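Side-chain contacts in Sca-family protein (Rickettsia rickettsii, PDB 4LQ8), which belongs to the surface cell antigens of Rickettsia and probably acts in cell adhesion, the chain being its N-terminal head region: residues 76-81 against 117-122; 87-92 against 99-104; 148-153 against 252-257. All blocks are in the same frame, centred on the assembly; numbering follows the deposited sequence.

Interaction 1 of 3, residues 76-81 against 117-122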
# COMPACT_ATOMS: atom_id res chain seq x y z
N PRO A 76 3.85 11.13 -5.24
CA PRO A 76 5.17 10.92 -5.87
C PRO A 76 5.28 9.65 -6.71
O PRO A 76 6.01 9.65 -7.70
CB PRO A 76 6.15 10.89 -4.67
CG PRO A 76 5.46 11.66 -3.62
CD PRO A 76 4.00 11.28 -3.77
N GLN A 77 4.57 8.57 -6.34
CA GLN A 77 4.59 7.33 -7.13
C GLN A 77 4.00 7.62 -8.51
O GLN A 77 4.59 7.23 -9.52
CB GLN A 77 3.81 6.20 -6.46
CG GLN A 77 4.54 5.58 -5.28
CD GLN A 77 3.64 4.60 -4.56
OE1 GLN A 77 2.40 4.72 -4.54
NE2 GLN A 77 4.25 3.62 -3.96
N LYS A 78 2.86 8.34 -8.54
CA LYS A 78 2.19 8.80 -9.76
C LYS A 78 3.09 9.73 -10.55
O LYS A 78 3.16 9.60 -11.76
CB LYS A 78 0.90 9.57 -9.40
CG LYS A 78 -0.23 8.70 -8.91
CD LYS A 78 -1.43 9.56 -8.62
CE LYS A 78 -2.59 8.76 -8.09
NZ LYS A 78 -3.71 9.66 -7.71
N ASP A 79 3.79 10.67 -9.87
CA ASP A 79 4.65 11.66 -10.53
C ASP A 79 5.86 11.02 -11.22
O ASP A 79 6.15 11.36 -12.37
CB ASP A 79 5.09 12.76 -9.57
CG ASP A 79 3.97 13.64 -9.05
OD1 ASP A 79 2.86 13.62 -9.64
OD2 ASP A 79 4.21 14.36 -8.04
N ASN A 80 6.55 10.09 -10.53
CA ASN A 80 7.66 9.37 -11.15
C ASN A 80 7.17 8.50 -12.29
O ASN A 80 7.83 8.46 -13.32
CB ASN A 80 8.44 8.56 -10.14
CG ASN A 80 9.21 9.44 -9.21
OD1 ASN A 80 10.19 10.05 -9.59
ND2 ASN A 80 8.78 9.49 -7.97
N LEU A 81 5.99 7.87 -12.14
CA LEU A 81 5.38 7.04 -13.19
C LEU A 81 5.06 7.87 -14.45
O LEU A 81 5.40 7.45 -15.55
CB LEU A 81 4.12 6.34 -12.65
CG LEU A 81 3.25 5.55 -13.63
CD1 LEU A 81 4.04 4.47 -14.37
CD2 LEU A 81 2.08 4.91 -12.86
N THR A 117 -8.75 10.79 -13.95
CA THR A 117 -9.24 10.38 -15.28
C THR A 117 -8.17 9.57 -16.03
O THR A 117 -8.48 8.52 -16.56
CB THR A 117 -9.79 11.58 -16.07
OG1 THR A 117 -10.80 12.19 -15.27
CG2 THR A 117 -10.40 11.17 -17.43
N PHE A 118 -6.90 10.03 -16.02
CA PHE A 118 -5.81 9.30 -16.66
C PHE A 118 -5.72 7.85 -16.15
O PHE A 118 -5.69 6.92 -16.95
CB PHE A 118 -4.46 10.00 -16.41
CG PHE A 118 -3.30 9.30 -17.10
CD1 PHE A 118 -3.01 9.56 -18.44
CD2 PHE A 118 -2.52 8.37 -16.42
CE1 PHE A 118 -1.94 8.90 -19.08
CE2 PHE A 118 -1.47 7.71 -17.07
CZ PHE A 118 -1.18 7.99 -18.39
N PHE A 119 -5.66 7.66 -14.82
CA PHE A 119 -5.48 6.32 -14.24
C PHE A 119 -6.71 5.43 -14.34
O PHE A 119 -6.57 4.21 -14.38
CB PHE A 119 -4.95 6.38 -12.80
CG PHE A 119 -3.49 6.79 -12.76
CD1 PHE A 119 -2.49 5.90 -13.12
CD2 PHE A 119 -3.12 8.08 -12.37
CE1 PHE A 119 -1.15 6.30 -13.16
CE2 PHE A 119 -1.78 8.47 -12.37
CZ PHE A 119 -0.80 7.58 -12.76
N GLY A 120 -7.90 6.03 -14.45
CA GLY A 120 -9.13 5.27 -14.62
C GLY A 120 -9.45 4.95 -16.07
O GLY A 120 -10.45 4.28 -16.35
N ASN A 121 -8.60 5.42 -17.02
CA ASN A 121 -8.87 5.19 -18.45
C ASN A 121 -8.20 3.91 -18.91
O ASN A 121 -6.97 3.87 -18.93
CB ASN A 121 -8.40 6.41 -19.29
CG ASN A 121 -8.73 6.33 -20.76
OD1 ASN A 121 -9.13 5.29 -21.32
ND2 ASN A 121 -8.58 7.44 -21.43
N PRO A 122 -8.94 2.85 -19.32
CA PRO A 122 -8.27 1.60 -19.78
C PRO A 122 -7.35 1.76 -21.00
O PRO A 122 -6.47 0.92 -21.20
CB PRO A 122 -9.44 0.65 -20.04
CG PRO A 122 -10.62 1.52 -20.28
CD PRO A 122 -10.41 2.72 -19.39
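The short helix 116-120 packs on the long helix 64-90 in the helical part of this Sca4 head region, with the ring of F119 set against K78 and L81. The contact is buried and made of carbon atoms. The two partners sit one turn apart on helix 64-90 and meet different parts of the ring. K78 lends its aliphatic stem: CG lies 3.8 Å from F119 CE2, and CD follows at 3.9 Å from the same F119 CE2. The K78 chain is extended beyond CG, which carries NZ past the ring to the backbone oxygens of T114 and Q324. These two hydrogen bonds hold the ammonium while its stem packs on the phenyl. V326, from the loop that follows Q324, touches both K78 and F119. I82 and I128 add further apolar cover to F119. Within its own helix, F118 places CD2 over the centre of one face of the F119 ring, 3.9 Å above the plane. L81 approaches from the opposite direction to F119. Its CG stands anti to the backbone N (chi1 173°). One methyl then reaches the ring edge near its plane, L81 CD2 lying 3.5 Å from F119 CE1.

Interaction 2 of 3, residues 87-92 against 99-104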
# COMPACT_ATOMS: atom_id res chain seq x y z
N LYS A 87 8.86 9.96 -20.88
CA LYS A 87 10.14 9.57 -21.49
C LYS A 87 9.88 8.46 -22.52
O LYS A 87 10.43 8.53 -23.62
CB LYS A 87 11.15 9.08 -20.44
CG LYS A 87 11.76 10.20 -19.59
CD LYS A 87 12.75 9.63 -18.59
CE LYS A 87 12.11 9.25 -17.28
NZ LYS A 87 13.11 8.74 -16.32
N ASP A 88 9.06 7.45 -22.17
CA ASP A 88 8.73 6.34 -23.07
C ASP A 88 8.09 6.82 -24.38
O ASP A 88 8.38 6.25 -25.43
CB ASP A 88 7.82 5.32 -22.37
CG ASP A 88 8.46 4.49 -21.27
OD1 ASP A 88 9.69 4.64 -21.05
OD2 ASP A 88 7.75 3.65 -20.68
N LEU A 89 7.28 7.88 -24.32
CA LEU A 89 6.60 8.48 -25.47
C LEU A 89 7.59 8.98 -26.53
O LEU A 89 7.26 8.97 -27.72
CB LEU A 89 5.64 9.63 -25.05
CG LEU A 89 4.37 9.26 -24.28
CD1 LEU A 89 3.59 10.51 -23.94
CD2 LEU A 89 3.49 8.25 -25.05
N ALA A 90 8.81 9.37 -26.11
CA ALA A 90 9.87 9.81 -27.03
C ALA A 90 10.40 8.64 -27.88
O ALA A 90 10.81 8.85 -29.01
CB ALA A 90 11.01 10.45 -26.26
N ALA A 91 10.32 7.40 -27.36
CA ALA A 91 10.75 6.18 -28.04
C ALA A 91 9.66 5.53 -28.92
O ALA A 91 9.88 4.46 -29.49
CB ALA A 91 11.27 5.17 -27.02
N LEU A 92 8.46 6.16 -29.00
CA LEU A 92 7.39 5.64 -29.84
C LEU A 92 7.70 6.00 -31.29
O LEU A 92 8.06 7.15 -31.57
CB LEU A 92 6.03 6.24 -29.46
CG LEU A 92 5.16 5.53 -28.41
CD1 LEU A 92 3.77 6.12 -28.41
CD2 LEU A 92 5.05 4.05 -28.65
N GLU A 99 2.64 12.39 -29.54
CA GLU A 99 2.24 13.79 -29.34
C GLU A 99 0.82 13.92 -28.79
O GLU A 99 0.58 14.77 -27.93
CB GLU A 99 2.43 14.61 -30.63
CG GLU A 99 2.27 16.12 -30.47
CD GLU A 99 3.03 16.85 -29.36
OE1 GLU A 99 4.23 16.58 -29.16
OE2 GLU A 99 2.41 17.73 -28.72
N GLN A 100 -0.10 13.08 -29.24
CA GLN A 100 -1.48 13.11 -28.73
C GLN A 100 -1.50 12.73 -27.24
O GLN A 100 -2.10 13.45 -26.43
CB GLN A 100 -2.41 12.20 -29.54
CG GLN A 100 -3.82 12.13 -28.94
CD GLN A 100 -4.77 11.52 -29.91
OE1 GLN A 100 -5.14 12.12 -30.92
NE2 GLN A 100 -5.13 10.28 -29.67
N LYS A 101 -0.83 11.63 -26.89
CA LYS A 101 -0.75 11.15 -25.52
C LYS A 101 -0.10 12.17 -24.60
O LYS A 101 -0.60 12.38 -23.49
CB LYS A 101 -0.08 9.76 -25.43
CG LYS A 101 -0.18 9.09 -24.04
CD LYS A 101 -1.62 8.86 -23.50
CE LYS A 101 -2.46 7.98 -24.40
NZ LYS A 101 -3.89 8.02 -24.02
N ARG A 102 1.00 12.81 -25.06
CA ARG A 102 1.71 13.84 -24.28
C ARG A 102 0.77 15.01 -23.95
O ARG A 102 0.73 15.43 -22.79
CB ARG A 102 2.96 14.35 -25.04
CG ARG A 102 3.76 15.34 -24.21
CD ARG A 102 4.94 16.00 -24.94
NE ARG A 102 5.48 17.10 -24.12
CZ ARG A 102 6.36 16.96 -23.13
NH1 ARG A 102 6.85 15.76 -22.83
NH2 ARG A 102 6.77 18.02 -22.45
N LYS A 103 0.04 15.53 -24.96
CA LYS A 103 -0.91 16.64 -24.79
C LYS A 103 -2.01 16.25 -23.81
O LYS A 103 -2.33 17.06 -22.95
CB LYS A 103 -1.49 17.12 -26.14
N GLU A 104 -2.53 14.98 -23.88
CA GLU A 104 -3.56 14.48 -22.96
C GLU A 104 -3.05 14.51 -21.51
O GLU A 104 -3.79 14.94 -20.62
CB GLU A 104 -3.98 13.05 -23.30
CG GLU A 104 -4.93 12.93 -24.47
CD GLU A 104 -5.19 11.50 -24.89
OE1 GLU A 104 -5.01 10.58 -24.06
OE2 GLU A 104 -5.60 11.30 -26.06
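K101 NZ makes a salt bridge to E104 OE1 at 2.8 Å, and the same lysine packs its stem against L89 across the contact. The ammonium meets the syn side of the carboxylate oxygen, 28° out of the carboxylate plane. To get there, the K101 chain bends at chi2 (58°) and chi3 (60°). The pairing stays within helix 95-111, three residues along. The bent chain carries the charged end away from L89 and leaves CB and CG facing it. L89 and K101 cross at about a right angle. The two methyls of L89 share the work. L89 CD2 lies 3.9 Å from K101 CG. L89 CD1 reaches further along the helix, over the backbone, and comes 3.6 Å from R102 N. It also lies 4.0 Å from R102 CB. F127 of helix 125-132 touches both L89 and K101, and so covers this apolar patch from a third helix. R95 NH1 hydrogen-bonds to the carbonyl oxygens of L89 and L92, which ties the end of the first helix to the start of the next. With L89 bridging the two arms close to the turn, the arrangement is that of a helical hairpin, formed by helices 64-90 and 95-111.

Interaction 3 of 3, residues 148-153 against 252-257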
# COMPACT_ATOMS: atom_id res chain seq x y z
N GLY A 148 9.82 8.00 2.22
CA GLY A 148 8.44 8.42 2.43
C GLY A 148 7.85 7.83 3.70
O GLY A 148 7.33 8.58 4.53
N TYR A 149 7.95 6.48 3.86
CA TYR A 149 7.44 5.80 5.05
C TYR A 149 8.17 6.25 6.31
O TYR A 149 7.52 6.49 7.32
CB TYR A 149 7.41 4.27 4.88
CG TYR A 149 6.33 3.80 3.93
CD1 TYR A 149 4.99 4.09 4.16
CD2 TYR A 149 6.65 3.04 2.79
CE1 TYR A 149 4.00 3.70 3.27
CE2 TYR A 149 5.65 2.62 1.90
CZ TYR A 149 4.33 2.96 2.14
OH TYR A 149 3.33 2.56 1.28
N LYS A 150 9.51 6.43 6.22
CA LYS A 150 10.34 6.89 7.34
C LYS A 150 9.91 8.29 7.77
O LYS A 150 9.81 8.55 8.97
CB LYS A 150 11.84 6.93 6.96
CG LYS A 150 12.57 5.60 7.12
CD LYS A 150 14.03 5.72 6.64
CE LYS A 150 14.72 4.38 6.50
NZ LYS A 150 16.00 4.49 5.74
N ASN A 151 9.68 9.19 6.81
CA ASN A 151 9.27 10.56 7.11
C ASN A 151 7.89 10.63 7.71
O ASN A 151 7.69 11.39 8.65
CB ASN A 151 9.43 11.48 5.88
CG ASN A 151 10.88 11.73 5.52
OD1 ASN A 151 11.82 11.15 6.09
ND2 ASN A 151 11.11 12.59 4.57
N VAL A 152 6.95 9.80 7.24
CA VAL A 152 5.59 9.74 7.82
C VAL A 152 5.66 9.25 9.27
O VAL A 152 5.14 9.91 10.18
CB VAL A 152 4.60 8.92 6.94
CG1 VAL A 152 3.28 8.69 7.66
CG2 VAL A 152 4.37 9.62 5.61
N HIS A 153 6.31 8.09 9.49
CA HIS A 153 6.46 7.53 10.82
C HIS A 153 7.25 8.45 11.75
O HIS A 153 6.83 8.59 12.89
CB HIS A 153 7.03 6.10 10.79
CG HIS A 153 6.16 5.14 10.02
ND1 HIS A 153 6.72 4.11 9.28
CD2 HIS A 153 4.81 5.08 9.90
CE1 HIS A 153 5.70 3.47 8.73
NE2 HIS A 153 4.53 4.03 9.06
N SER A 252 14.90 -4.89 8.40
CA SER A 252 15.44 -3.84 9.25
C SER A 252 14.70 -2.52 8.92
O SER A 252 14.14 -2.38 7.83
CB SER A 252 16.95 -3.68 9.06
OG SER A 252 17.25 -3.30 7.73
N LYS A 253 14.69 -1.58 9.87
CA LYS A 253 14.09 -0.25 9.74
C LYS A 253 14.54 0.47 8.47
O LYS A 253 13.72 1.14 7.85
CB LYS A 253 14.44 0.62 10.97
CG LYS A 253 13.53 0.42 12.17
CD LYS A 253 14.03 1.23 13.37
CE LYS A 253 13.10 1.21 14.55
NZ LYS A 253 13.13 -0.08 15.28
N ASP A 254 15.82 0.31 8.08
CA ASP A 254 16.40 0.97 6.90
C ASP A 254 15.89 0.46 5.55
O ASP A 254 15.98 1.20 4.57
CB ASP A 254 17.94 0.91 6.92
CG ASP A 254 18.56 2.01 7.78
OD1 ASP A 254 18.23 3.20 7.55
OD2 ASP A 254 19.35 1.68 8.70
N LYS A 255 15.39 -0.77 5.48
CA LYS A 255 14.89 -1.40 4.25
C LYS A 255 13.37 -1.58 4.25
O LYS A 255 12.81 -2.04 3.25
CB LYS A 255 15.56 -2.78 4.07
CG LYS A 255 17.04 -2.72 3.76
CD LYS A 255 17.60 -4.10 3.47
CE LYS A 255 19.09 -4.10 3.23
NZ LYS A 255 19.46 -3.49 1.92
N ALA A 256 12.72 -1.24 5.36
CA ALA A 256 11.30 -1.46 5.60
C ALA A 256 10.34 -0.65 4.74
O ALA A 256 10.44 0.56 4.67
CB ALA A 256 10.97 -1.24 7.05
N VAL A 257 9.39 -1.35 4.15
CA VAL A 257 8.26 -0.76 3.41
C VAL A 257 7.00 -1.32 4.05
O VAL A 257 7.08 -2.30 4.79
CB VAL A 257 8.31 -0.92 1.89
CG1 VAL A 257 9.35 0.03 1.30
CG2 VAL A 257 8.56 -2.37 1.49
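K150 NZ forms a salt bridge with D254 OD1 at 3.1 Å, joining helix 135-155 to the loop between strands 236-245 and 258-265. The bond uses the anti lone pair of the carboxylate oxygen, on the side away from OD2. A second, weak hydrogen bond runs from K150 NZ to D254 O at 3.5 Å. One ammonium thus reaches both the side chain and the backbone of the same residue. The K150 chain is extended beyond CG and reaches across from the helix to the loop. Just behind the charge, K150 CE lies 3.6 Å from K253 O and 3.8 Å from D254 CA, so the end of the lysine rests on the loop backbone. K253 sends its own ammonium to the backbone oxygen of E29. Further in, the contact turns apolar. Y149 CD2 lies 4.2 Å from V257 CA and 4.3 Å from V257 CG1, with V257 CA set obliquely to the ring. The tyrosine hydroxyl is hydrogen-bonded to S277 OG, which anchors the far end of the ring to strand 271-277. I73 of helix 64-90 also touches Y149. V257 is itself tied to strand 236-245 by backbone hydrogen bonds with A243. The chemistry implies two parts: a salt bridge at the more exposed rim, where solvent probably weakens the ion pair, and an apolar contact in the buried part beside a hydroxyl that is hydrogen-bonded.

From the N terminus, helix 64-90 first supplies residues 76-81 and then, at its end, residues 87-92. The chain turns into helix 95-111, and interaction 2 closes this short hairpin. It goes on to helix 116-120, where interaction 1 closes the wider loop within which interaction 2 lies. Both contacts therefore fold the helical region back on helix 64-90; their centres are 14 Å apart. Interaction 3 opens afterwards, on helix 135-155, and closes at residues 252-257, in the loop before strand 258-265, so it follows the other two in series. Its loop is much longer and mostly strand and connecting loop. It fastens the helical region to the beta-sheet region, with its centre 34 Å from that of interaction 2.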